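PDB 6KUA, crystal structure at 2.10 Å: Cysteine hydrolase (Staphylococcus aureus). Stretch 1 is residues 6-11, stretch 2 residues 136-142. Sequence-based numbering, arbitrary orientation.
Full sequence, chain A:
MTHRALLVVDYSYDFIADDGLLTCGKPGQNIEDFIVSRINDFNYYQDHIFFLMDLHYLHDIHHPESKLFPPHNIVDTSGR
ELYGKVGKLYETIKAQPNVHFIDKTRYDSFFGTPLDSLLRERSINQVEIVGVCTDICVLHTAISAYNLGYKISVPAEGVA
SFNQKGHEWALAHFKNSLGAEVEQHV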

# COMPACT_ATOMS: atom_id res chain seq x y z
N LEU A 6 11.73 -17.88 -3.29
CA LEU A 6 10.72 -18.75 -3.85
C LEU A 6 9.41 -18.49 -3.13
O LEU A 6 9.37 -18.50 -1.89
CB LEU A 6 11.14 -20.21 -3.72
CG LEU A 6 10.14 -21.26 -4.21
CD1 LEU A 6 9.98 -21.18 -5.71
CD2 LEU A 6 10.60 -22.64 -3.79
N LEU A 7 8.35 -18.23 -3.88
CA LEU A 7 7.02 -18.05 -3.31
C LEU A 7 6.17 -19.25 -3.69
O LEU A 7 5.91 -19.47 -4.88
CB LEU A 7 6.37 -16.75 -3.81
CG LEU A 7 7.19 -15.46 -3.69
CD1 LEU A 7 6.37 -14.22 -4.09
CD2 LEU A 7 7.75 -15.29 -2.28
N VAL A 8 5.73 -20.01 -2.69
CA VAL A 8 4.90 -21.19 -2.89
C VAL A 8 3.48 -20.82 -2.49
O VAL A 8 3.16 -20.70 -1.30
CB VAL A 8 5.40 -22.40 -2.09
CG1 VAL A 8 4.52 -23.62 -2.36
CG2 VAL A 8 6.86 -22.66 -2.45
N VAL A 9 2.61 -20.65 -3.49
CA VAL A 9 1.28 -20.07 -3.29
C VAL A 9 0.25 -21.18 -3.17
O VAL A 9 0.06 -21.99 -4.10
CB VAL A 9 0.93 -19.11 -4.44
CG1 VAL A 9 -0.41 -18.45 -4.18
CG2 VAL A 9 2.02 -18.04 -4.57
N ASP A 10 -0.41 -21.23 -2.00
CA ASP A 10 -1.64 -21.99 -1.75
C ASP A 10 -1.58 -23.45 -2.18
O ASP A 10 -2.53 -24.00 -2.74
CB ASP A 10 -2.83 -21.29 -2.41
CG ASP A 10 -3.36 -20.17 -1.57
OD1 ASP A 10 -3.63 -20.42 -0.37
OD2 ASP A 10 -3.48 -19.04 -2.08
N TYR A 11 -0.46 -24.12 -1.88
CA TYR A 11 -0.32 -25.53 -2.24
C TYR A 11 -0.82 -26.43 -1.11
O TYR A 11 -0.09 -27.24 -0.55
CB TYR A 11 1.13 -25.84 -2.59
CG TYR A 11 1.21 -27.07 -3.46
CD1 TYR A 11 0.83 -27.00 -4.79
CD2 TYR A 11 1.60 -28.29 -2.94
CE1 TYR A 11 0.87 -28.11 -5.60
CE2 TYR A 11 1.64 -29.42 -3.74
CZ TYR A 11 1.27 -29.32 -5.06
OH TYR A 11 1.32 -30.43 -5.87
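Stretch 2, residues 136-142: ICVLHTA

Residues 6-9 of the first stretch form a β-strand that began earlier in the chain, with phi near -100° and psi between 106° and 128°; at Asp 10 phi and psi turn positive, 51° and 43°, and the strand gives way to a loop. The second stretch is helical from Cys 137 onward, with Ile 136 at the N-cap position. Its opening is regular: the amide N of Thr 141 donates to the O of Cys 137 at 2.9 Å, and the N of Ala 142 to the O of Val 138 at 2.7 Å. The helix packs on the strand with an axis separation of 9.6 Å at closest approach and runs roughly against it, at 143° between their N-to-C directions. The backbones are nearest at Val 9 and Val 138, whose CA atoms lie 6.6 Å apart.

Because side chains alternate along a strand, Leu 7 and Val 9 point toward the helix while Leu 6 and Val 8 are out of its reach. The helix answers with Cys 137 and Thr 141, four residues and about one turn apart. Val 9 is the centre of the contact: its CG1 lies 3.5 Å from CB of Cys 137, whose small side chain leaves that CB open to the close approach, and its CB is 4.5 Å from CG2 of Val 138, which points sideways. A compact, branched valine suits both the strand and this close approach. Further along the helix, the longer side chain of Leu 7 carries its CD1 to 4.1 Å from CG2 of Thr 141. Threonine can present this methyl in a buried site because its OG1 donates a hydrogen bond to the O of Cys 137, at 2.8 Å. At the strand's end, Asp 10 brings OD2 to 3.4 Å from SG of Cys 137, placing a carboxylate oxygen beside the sulfur; both carboxylate oxygens have hydrogen-bonding partners elsewhere in the structure.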

# COMPACT_ATOMS: atom_id res chain seq x y z
N ILE A 136 -5.33 -17.10 -10.83
CA ILE A 136 -5.94 -16.44 -9.68
C ILE A 136 -4.85 -16.00 -8.70
O ILE A 136 -4.29 -14.91 -8.83
CB ILE A 136 -7.01 -17.33 -9.01
CG1 ILE A 136 -7.92 -17.93 -10.09
CG2 ILE A 136 -7.85 -16.52 -8.01
CD1 ILE A 136 -9.04 -18.78 -9.59
N CYS A 137 -4.53 -16.84 -7.69
CA CYS A 137 -3.59 -16.42 -6.65
C CYS A 137 -2.19 -16.16 -7.20
O CYS A 137 -1.52 -15.21 -6.79
CB CYS A 137 -3.52 -17.48 -5.55
SG CYS A 137 -5.07 -17.54 -4.63
N VAL A 138 -1.72 -17.01 -8.11
CA VAL A 138 -0.43 -16.78 -8.75
C VAL A 138 -0.45 -15.47 -9.52
O VAL A 138 0.45 -14.63 -9.40
CB VAL A 138 -0.09 -17.97 -9.66
CG1 VAL A 138 1.17 -17.68 -10.44
CG2 VAL A 138 0.03 -19.26 -8.81
N LEU A 139 -1.50 -15.27 -10.34
CA LEU A 139 -1.61 -14.06 -11.15
C LEU A 139 -1.64 -12.81 -10.28
O LEU A 139 -0.90 -11.85 -10.52
CB LEU A 139 -2.88 -14.13 -12.02
CG LEU A 139 -3.33 -12.81 -12.66
CD1 LEU A 139 -2.44 -12.45 -13.82
CD2 LEU A 139 -4.81 -12.85 -13.12
N HIS A 140 -2.52 -12.79 -9.27
CA HIS A 140 -2.61 -11.63 -8.39
C HIS A 140 -1.30 -11.38 -7.66
O HIS A 140 -0.88 -10.23 -7.49
CB HIS A 140 -3.76 -11.82 -7.39
CG HIS A 140 -5.13 -11.74 -8.00
ND1 HIS A 140 -6.20 -11.20 -7.33
CD2 HIS A 140 -5.61 -12.15 -9.20
CE1 HIS A 140 -7.28 -11.28 -8.09
NE2 HIS A 140 -6.95 -11.85 -9.23
N THR A 141 -0.65 -12.45 -7.19
CA THR A 141 0.66 -12.30 -6.56
C THR A 141 1.67 -11.76 -7.56
O THR A 141 2.44 -10.85 -7.23
CB THR A 141 1.12 -13.65 -5.99
OG1 THR A 141 0.20 -14.06 -4.97
CG2 THR A 141 2.54 -13.56 -5.41
N ALA A 142 1.67 -12.28 -8.80
CA ALA A 142 2.64 -11.83 -9.80
C ALA A 142 2.46 -10.35 -10.14
O ALA A 142 3.44 -9.63 -10.33
CB ALA A 142 2.52 -12.68 -11.07